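Local coordinates for protein exodeoxyribonuclease III (Archaeoglobus fulgidus, PDB 2VOA) that cuts the DNA backbone at abasic sites as an AP endonuclease of the exonuclease III family, probably using magnesium or manganese ions, at residues V9-I12 with R13-L16; Y234-I237 with K238-L241; P85-E88 with D89-I92. The protein carries 1 engineered substitution. All blocks are in the same frame, centred on the assembly; numbering follows the deposited sequence.

Contact 1. Residues V9-I12 with R13-L16; sequences VNSI and RSRL. With nucleotides of chain C.
The Arg15 guanidinium is bordered by backbone carbonyls of Val9 and Asn10 and by a DNA phosphate. NE donates to Val9 O at 2.9 Å, and this oxygen lies close to the guanidinium plane, 8° out of it. NH2 donates to Asn10 O at 2.8 Å, a partner tilted further from the plane. At the same edge, Arg15 NH1 reaches OP1 of DG3 of chain C at 3.0 Å, and NH2 also donates to O5' of that nucleotide. Bends at chi2 and chi3 curl the arginine back toward these carbonyls. The Asn10 amide is turned only 24° from the guanidinium; its ND2 donates to the DG3 sugar oxygen O4' at 3.2 Å, while OD1 accepts from Lys37.

The next phosphate is held by two hydroxyls. Ser11 OG and Ser14 OG each donate to OP1 of DG4 of chain C, both at 2.7 Å. Water 1 ties Ser11 OG to Arg13 N and NE. Ile12 CD1 meets Leu16 CD2 at 3.9 Å. Arg15 is the N-cap of helix 16-26.

This loop follows the strand carrying Asn8, a predicted magnesium ligand. Five of its side-chain N-H and O-H groups go to two successive nucleotides. The buried guanidinium probably offsets phosphate charge, while the carbonyls of Val9 and Asn10 hold its rotation, which probably helps place the DG3 phosphate.

Contact 2. Residues Y234-I237 with K238-L241; sequences YADI and KPRL
Asp236 OD2 accepts from Lys238 N at 3.1 Å. This bond from a side chain to the amide two residues on makes an Asx turn, and it caps the short helix 238-241. The N-H meets the oxygen from above the carboxylate plane, 45° out of it. Asp236 CG is anti to the backbone N (chi1 -172°), which swings the carboxylate forward along the chain to reach that amide. The Pro239 ring crosses the carboxylate at about a right angle. Its CD lies 3.4 Å from Asp236 OD2 and 3.3 Å from Asp236 O. Pro239 has no amide hydrogen, but at the start of a helix none is needed.

The turn is closed by Ile237 O. It takes two weak bonds, from Arg240 N at 3.0 Å and from Leu241 N at 3.2 Å. The isoleucine side chain packs along the same turn: CG1 touches Leu241 CG at 4.0 Å, and CD1 rests on Arg240 CB at 3.9 Å.

Further out, Asp236 OD1 accepts from Trp22 NE1, and Pro239 packs on Ile18 and Trp22, so helix 16-26 backs the cap. Arg240 leads away from the turn. Its NH2 binds Tyr201 O and its NE binds the carbonyl of Asp247, a predicted magnesium ligand.

Each carboxylate oxygen of Asp236 thus takes an N-H, at the amino end of a helix. Both features would probably favour the charged form of Asp236. Arg240, in turn, probably helps hold the backbone beside the metal site.

Contact 3. Residues P85-E88 with D89-I92; sequences PKDE and DRLI
Asp87 and Arg90 close a type I beta-turn that leads into strand 91-96. Arg90 N donates to Asp87 O at 2.9 Å, approaching from above the carbonyl plane. The two side chains lie side by side and point the same way. Arg90 CB sits 3.6 Å from Asp87 O and 4.1 Å from Asp87 CB. The chain then runs extended from CG to NE, and its CD passes 4.1 Å from Asp87 OD2. NE stays 4.6 Å from that oxygen, beyond salt-bridge distance, with the carboxylate and guanidinium planes 66° apart. At the tip, Arg90 NH1 donates to the carbonyl of Tyr105, a predicted active-site residue, and the arginine packs on a DNA phosphate.

Asp87 OD2 has firmer partners of its own, Tyr119 OH and Trp123 NE1 of helix 115-134. They tie the turn to that helix. Asp89 OD2 accepts from Asn64 ND2 of strand 63-70, in the other sheet. Its CG lies between the backbone N and the carbonyl carbon (chi1 64°), which leaves OD1 on the Asp87 side of the turn. There water 2 donates to Asp89 OD1 at 2.6 Å and, weakly, to Asp87 OD1 at 3.1 Å.

How the contacts relate
Along the chain the order is contact 1, contact 3, contact 2. Contacts 1 and 2 both adjoin one six-stranded mixed sheet, at the ends of strands 2-8 and 230-235. Helix 16-26 links them: it starts in contact 1 and packs on the turn of contact 2. Their centres are 16 Å apart. Contact 3 enters the second sheet through strand 91-96, its centre 19 Å from contact 1 and 27 Å from contact 2. Contacts 1 and 3 reach bound DNA; contact 2 stays about 7 Å from it at the nearest atoms. The turns thus sit at ends of strands from both sheets of the DNase I-like fold, consistent with a DNA-binding and metal site built between them.

Contact 1. Residues V9-I12 with R13-L16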
loop_
_atom_site.group_PDB
_atom_site.type_symbol
_atom_site.label_atom_id
_atom_site.label_comp_id
_atom_site.label_asym_id
_atom_site.label_seq_id
_atom_site.Cartn_x
_atom_site.Cartn_y
_atom_site.Cartn_z
ATOM N N VAL A 9 -11.412 -11.993 -1.429
ATOM C CA VAL A 9 -10.327 -11.141 -1.945
ATOM C C VAL A 9 -9.772 -10.117 -0.941
ATOM O O VAL A 9 -8.752 -9.464 -1.206
ATOM C CB VAL A 9 -10.767 -10.409 -3.263
ATOM C CG1 VAL A 9 -11.128 -11.414 -4.343
ATOM C CG2 VAL A 9 -11.932 -9.447 -2.989
ATOM N N ASN A 10 -10.435 -9.977 0.204
ATOM C CA ASN A 10 -10.082 -8.947 1.205
ATOM C C ASN A 10 -9.847 -7.555 0.586
ATOM O O ASN A 10 -8.751 -7.003 0.652
ATOM C CB ASN A 10 -8.925 -9.388 2.140
ATOM C CG ASN A 10 -8.573 -8.329 3.168
ATOM O OD1 ASN A 10 -9.453 -7.619 3.653
ATOM N ND2 ASN A 10 -7.283 -8.183 3.471
ATOM N N SER A 11 -10.912 -7.018 -0.018
ATOM C CA SER A 11 -10.962 -5.712 -0.719
ATOM C C SER A 11 -10.503 -5.830 -2.176
ATOM O O SER A 11 -9.285 -5.926 -2.482
ATOM C CB SER A 11 -10.207 -4.574 -0.011
ATOM O OG SER A 11 -10.437 -3.331 -0.688
ATOM N N ILE A 12 -11.482 -5.809 -3.075
ATOM C CA ILE A 12 -11.167 -5.997 -4.495
ATOM C C ILE A 12 -10.229 -4.888 -5.004
ATOM O O ILE A 12 -9.304 -5.163 -5.786
ATOM C CB ILE A 12 -12.433 -6.185 -5.382
ATOM C CG1 ILE A 12 -12.070 -6.563 -6.830
ATOM C CG2 ILE A 12 -13.347 -4.962 -5.324
ATOM C CD1 ILE A 12 -11.150 -7.772 -6.988
ATOM N N ARG A 13 -10.449 -3.661 -4.551
ATOM C CA ARG A 13 -9.633 -2.525 -5.020
ATOM C C ARG A 13 -8.168 -2.639 -4.576
ATOM O O ARG A 13 -7.272 -2.058 -5.197
ATOM C CB ARG A 13 -10.242 -1.198 -4.579
ATOM C CG ARG A 13 -11.477 -0.772 -5.366
ATOM C CD ARG A 13 -12.109 0.461 -4.715
ATOM N NE ARG A 13 -12.465 0.121 -3.335
ATOM C CZ ARG A 13 -12.987 0.947 -2.432
ATOM N NH1 ARG A 13 -13.258 2.231 -2.719
ATOM N NH2 ARG A 13 -13.244 0.463 -1.229
ATOM N N SER A 14 -7.937 -3.412 -3.518
ATOM C CA SER A 14 -6.582 -3.702 -3.029
ATOM C C SER A 14 -6.043 -5.069 -3.489
ATOM O O SER A 14 -4.963 -5.467 -3.060
ATOM C CB SER A 14 -6.534 -3.619 -1.505
ATOM O OG SER A 14 -6.601 -2.267 -1.088
ATOM N N ARG A 15 -6.769 -5.760 -4.375
ATOM C CA ARG A 15 -6.390 -7.123 -4.798
ATOM C C ARG A 15 -6.431 -7.377 -6.313
ATOM O O ARG A 15 -6.270 -8.526 -6.760
ATOM C CB ARG A 15 -7.241 -8.176 -4.060
ATOM C CG ARG A 15 -6.478 -9.472 -3.659
ATOM C CD ARG A 15 -5.370 -9.172 -2.628
ATOM N NE ARG A 15 -5.952 -8.599 -1.409
ATOM C CZ ARG A 15 -5.282 -7.954 -0.466
ATOM N NH1 ARG A 15 -3.970 -7.783 -0.566
ATOM N NH2 ARG A 15 -5.941 -7.471 0.592
ATOM N N LEU A 16 -6.638 -6.319 -7.101
ATOM C CA LEU A 16 -6.654 -6.472 -8.567
ATOM C C LEU A 16 -5.330 -7.018 -9.099
ATOM O O LEU A 16 -5.305 -7.753 -10.099
ATOM C CB LEU A 16 -7.009 -5.150 -9.262
ATOM C CG LEU A 16 -8.443 -4.636 -9.062
ATOM C CD1 LEU A 16 -8.583 -3.227 -9.616
ATOM C CD2 LEU A 16 -9.494 -5.579 -9.694
ATOM P P DG C 3 -3.365 -5.353 2.598
ATOM O OP1 DG C 3 -2.838 -6.534 1.877
ATOM O OP2 DG C 3 -2.615 -4.060 2.590
ATOM O "O5'" DG C 3 -4.835 -5.019 2.092
ATOM C "C5'" DG C 3 -5.553 -3.860 2.462
ATOM C "C4'" DG C 3 -6.939 -4.314 2.857
ATOM O "O4'" DG C 3 -6.879 -5.063 4.099
ATOM C "C3'" DG C 3 -7.922 -3.188 3.108
ATOM O "O3'" DG C 3 -8.517 -2.800 1.900
ATOM C "C2'" DG C 3 -8.919 -3.885 4.033
ATOM C "C1'" DG C 3 -7.941 -4.611 4.934
ATOM N N9 DG C 3 -7.402 -3.839 6.069
ATOM C C8 DG C 3 -6.104 -3.414 6.248
ATOM N N7 DG C 3 -5.903 -2.755 7.354
ATOM C C5 DG C 3 -7.149 -2.730 7.968
ATOM C C6 DG C 3 -7.547 -2.151 9.209
ATOM O O6 DG C 3 -6.839 -1.541 10.023
ATOM N N1 DG C 3 -8.909 -2.343 9.462
ATOM C C2 DG C 3 -9.765 -3.026 8.620
ATOM N N2 DG C 3 -11.042 -3.117 9.013
ATOM N N3 DG C 3 -9.400 -3.571 7.448
ATOM C C4 DG C 3 -8.081 -3.396 7.190
ATOM P P DG C 4 -8.534 -1.270 1.415
ATOM O OP1 DG C 4 -8.857 -1.287 -0.027
ATOM O OP2 DG C 4 -7.297 -0.595 1.894
ATOM O "O5'" DG C 4 -9.769 -0.628 2.195
ATOM C "C5'" DG C 4 -11.080 -1.198 2.055
ATOM C "C4'" DG C 4 -11.932 -0.928 3.284
ATOM O "O4'" DG C 4 -11.328 -1.549 4.433
ATOM C "C3'" DG C 4 -12.079 0.540 3.679
ATOM O "O3'" DG C 4 -13.113 1.120 2.920
ATOM C "C2'" DG C 4 -12.480 0.395 5.153
ATOM C "C1'" DG C 4 -11.556 -0.746 5.587
ATOM N N9 DG C 4 -10.278 -0.289 6.161
ATOM C C8 DG C 4 -9.015 -0.364 5.606
ATOM N N7 DG C 4 -8.071 0.115 6.375
ATOM C C5 DG C 4 -8.741 0.559 7.531
ATOM C C6 DG C 4 -8.266 1.184 8.728
ATOM O O6 DG C 4 -7.096 1.496 9.024
ATOM N N1 DG C 4 -9.290 1.478 9.640
ATOM C C2 DG C 4 -10.627 1.176 9.425
ATOM N N2 DG C 4 -11.498 1.512 10.399
ATOM N N3 DG C 4 -11.079 0.594 8.311
ATOM C C4 DG C 4 -10.094 0.301 7.410
HETATM O O HOH W 1 -12.299 -2.641 -2.398
#

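Contact 2. Residues Y234-I237 with K238-L241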
loop_
_atom_site.group_PDB
_atom_site.type_symbol
_atom_site.label_atom_id
_atom_site.label_comp_id
_atom_site.label_asym_id
_atom_site.label_seq_id
_atom_site.Cartn_x
_atom_site.Cartn_y
_atom_site.Cartn_z
ATOM N N TYR A 234 -9.447 -28.098 -5.939
ATOM C CA TYR A 234 -8.205 -27.818 -5.225
ATOM C C TYR A 234 -8.164 -26.363 -4.782
ATOM O O TYR A 234 -8.874 -25.514 -5.332
ATOM C CB TYR A 234 -6.996 -28.110 -6.126
ATOM C CG TYR A 234 -7.078 -27.449 -7.495
ATOM C CD1 TYR A 234 -6.571 -26.163 -7.706
ATOM C CD2 TYR A 234 -7.682 -28.115 -8.581
ATOM C CE1 TYR A 234 -6.646 -25.554 -8.975
ATOM C CE2 TYR A 234 -7.773 -27.516 -9.843
ATOM C CZ TYR A 234 -7.245 -26.246 -10.040
ATOM O OH TYR A 234 -7.348 -25.689 -11.302
ATOM N N ALA A 235 -7.330 -26.096 -3.780
ATOM C CA ALA A 235 -7.047 -24.739 -3.330
ATOM C C ALA A 235 -5.738 -24.302 -3.954
ATOM O O ALA A 235 -4.762 -25.052 -3.948
ATOM C CB ALA A 235 -6.984 -24.655 -1.783
ATOM N N ASP A 236 -5.714 -23.097 -4.499
ATOM C CA ASP A 236 -4.499 -22.575 -5.148
ATOM C C ASP A 236 -3.647 -21.735 -4.196
ATOM O O ASP A 236 -3.999 -20.603 -3.874
ATOM C CB ASP A 236 -4.893 -21.775 -6.397
ATOM C CG ASP A 236 -3.696 -21.349 -7.245
ATOM O OD1 ASP A 236 -3.949 -20.719 -8.304
ATOM O OD2 ASP A 236 -2.524 -21.641 -6.876
ATOM N N ILE A 237 -2.528 -22.304 -3.737
ATOM C CA ILE A 237 -1.639 -21.628 -2.783
ATOM C C ILE A 237 -0.834 -20.463 -3.406
ATOM O O ILE A 237 -0.361 -19.557 -2.695
ATOM C CB ILE A 237 -0.685 -22.655 -2.072
ATOM C CG1 ILE A 237 0.019 -22.046 -0.837
ATOM C CG2 ILE A 237 0.334 -23.219 -3.045
ATOM C CD1 ILE A 237 -0.905 -21.613 0.263
ATOM N N LYS A 238 -0.659 -20.483 -4.729
ATOM C CA LYS A 238 0.221 -19.500 -5.385
ATOM C C LYS A 238 -0.125 -18.016 -5.091
ATOM O O LYS A 238 0.769 -17.254 -4.680
ATOM C CB LYS A 238 0.347 -19.774 -6.892
ATOM C CG LYS A 238 1.075 -21.064 -7.205
ATOM C CD LYS A 238 1.232 -21.259 -8.705
ATOM C CE LYS A 238 1.733 -22.669 -9.010
ATOM N NZ LYS A 238 1.048 -23.226 -10.225
ATOM N N PRO A 239 -1.399 -17.609 -5.287
ATOM C CA PRO A 239 -1.762 -16.219 -4.938
ATOM C C PRO A 239 -1.563 -15.872 -3.450
ATOM O O PRO A 239 -1.338 -14.698 -3.126
ATOM C CB PRO A 239 -3.244 -16.100 -5.328
ATOM C CG PRO A 239 -3.711 -17.458 -5.751
ATOM C CD PRO A 239 -2.531 -18.386 -5.835
ATOM N N ARG A 240 -1.626 -16.881 -2.572
ATOM C CA ARG A 240 -1.402 -16.676 -1.126
ATOM C C ARG A 240 0.070 -16.388 -0.754
ATOM O O ARG A 240 0.371 -15.826 0.302
ATOM C CB ARG A 240 -1.958 -17.864 -0.325
ATOM C CG ARG A 240 -1.931 -17.674 1.209
ATOM C CD ARG A 240 -2.836 -16.521 1.644
ATOM N NE ARG A 240 -2.871 -16.249 3.096
ATOM C CZ ARG A 240 -1.946 -15.536 3.749
ATOM N NH1 ARG A 240 -0.861 -15.095 3.117
ATOM N NH2 ARG A 240 -2.059 -15.314 5.050
ATOM N N LEU A 241 0.972 -16.811 -1.632
ATOM C CA LEU A 241 2.409 -16.590 -1.478
ATOM C C LEU A 241 2.899 -15.346 -2.215
ATOM O O LEU A 241 4.062 -14.921 -2.043
ATOM C CB LEU A 241 3.166 -17.818 -1.992
ATOM C CG LEU A 241 2.824 -19.188 -1.395
ATOM C CD1 LEU A 241 3.434 -20.294 -2.246
ATOM C CD2 LEU A 241 3.357 -19.295 0.017
#

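Contact 3. Residues P85-E88 with D89-I92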
loop_
_atom_site.group_PDB
_atom_site.type_symbol
_atom_site.label_atom_id
_atom_site.label_comp_id
_atom_site.label_asym_id
_atom_site.label_seq_id
_atom_site.Cartn_x
_atom_site.Cartn_y
_atom_site.Cartn_z
ATOM N N PRO A 85 -33.296 -8.955 7.620
ATOM C CA PRO A 85 -32.481 -8.079 6.757
ATOM C C PRO A 85 -32.003 -8.823 5.517
ATOM O O PRO A 85 -31.450 -9.928 5.624
ATOM C CB PRO A 85 -31.270 -7.715 7.630
ATOM C CG PRO A 85 -31.608 -8.204 9.021
ATOM C CD PRO A 85 -32.575 -9.322 8.849
ATOM N N LYS A 86 -32.219 -8.223 4.350
ATOM C CA LYS A 86 -31.878 -8.900 3.099
ATOM C C LYS A 86 -30.393 -9.172 2.942
ATOM O O LYS A 86 -30.026 -10.167 2.315
ATOM C CB LYS A 86 -32.372 -8.113 1.885
ATOM C CG LYS A 86 -33.871 -8.243 1.593
ATOM C CD LYS A 86 -34.248 -7.575 0.238
ATOM C CE LYS A 86 -33.431 -8.050 -0.982
ATOM N NZ LYS A 86 -33.569 -9.525 -1.353
ATOM N N ASP A 87 -29.558 -8.288 3.497
ATOM C CA ASP A 87 -28.104 -8.387 3.398
ATOM C C ASP A 87 -27.652 -8.571 1.946
ATOM O O ASP A 87 -26.981 -9.552 1.587
ATOM C CB ASP A 87 -27.550 -9.510 4.280
ATOM C CG ASP A 87 -27.714 -9.222 5.765
ATOM O OD1 ASP A 87 -27.890 -8.040 6.176
ATOM O OD2 ASP A 87 -27.687 -10.194 6.537
ATOM N N GLU A 88 -28.040 -7.600 1.117
ATOM C CA GLU A 88 -27.617 -7.594 -0.294
ATOM C C GLU A 88 -26.099 -7.687 -0.470
ATOM O O GLU A 88 -25.624 -8.252 -1.466
ATOM C CB GLU A 88 -28.198 -6.362 -0.998
ATOM C CG GLU A 88 -29.694 -6.462 -1.131
ATOM C CD GLU A 88 -30.310 -5.328 -1.928
ATOM O OE1 GLU A 88 -29.733 -4.213 -1.950
ATOM O OE2 GLU A 88 -31.401 -5.549 -2.501
ATOM N N ASP A 89 -25.345 -7.171 0.499
ATOM C CA ASP A 89 -23.869 -7.204 0.445
ATOM C C ASP A 89 -23.249 -8.548 0.846
ATOM O O ASP A 89 -22.018 -8.649 0.965
ATOM C CB ASP A 89 -23.235 -6.053 1.254
ATOM C CG ASP A 89 -23.522 -6.137 2.774
ATOM O OD1 ASP A 89 -24.264 -7.045 3.228
ATOM O OD2 ASP A 89 -23.027 -5.254 3.523
ATOM N N ARG A 90 -24.094 -9.563 1.051
ATOM C CA ARG A 90 -23.632 -10.894 1.426
ATOM C C ARG A 90 -24.128 -12.012 0.518
ATOM O O ARG A 90 -23.836 -13.179 0.757
ATOM C CB ARG A 90 -24.070 -11.228 2.866
ATOM C CG ARG A 90 -23.419 -10.353 3.964
ATOM C CD ARG A 90 -23.783 -10.907 5.328
ATOM N NE ARG A 90 -23.114 -10.199 6.420
ATOM C CZ ARG A 90 -21.891 -10.484 6.887
ATOM N NH1 ARG A 90 -21.155 -11.457 6.364
ATOM N NH2 ARG A 90 -21.405 -9.781 7.898
ATOM N N LEU A 91 -24.958 -11.700 -0.471
ATOM C CA LEU A 91 -25.464 -12.783 -1.310
ATOM C C LEU A 91 -25.769 -12.206 -2.671
ATOM O O LEU A 91 -26.523 -11.240 -2.775
ATOM C CB LEU A 91 -26.733 -13.406 -0.701
ATOM C CG LEU A 91 -27.367 -14.652 -1.342
ATOM C CD1 LEU A 91 -28.303 -15.336 -0.373
ATOM C CD2 LEU A 91 -28.151 -14.372 -2.674
ATOM N N ILE A 92 -25.177 -12.816 -3.691
ATOM C CA ILE A 92 -25.478 -12.453 -5.075
ATOM C C ILE A 92 -25.722 -13.741 -5.838
ATOM O O ILE A 92 -24.992 -14.739 -5.650
ATOM C CB ILE A 92 -24.350 -11.563 -5.711
ATOM C CG1 ILE A 92 -24.771 -11.014 -7.088
ATOM C CG2 ILE A 92 -22.987 -12.296 -5.755
ATOM C CD1 ILE A 92 -23.751 -10.070 -7.710
HETATM O O HOH W 2 -25.023 -6.910 5.727
#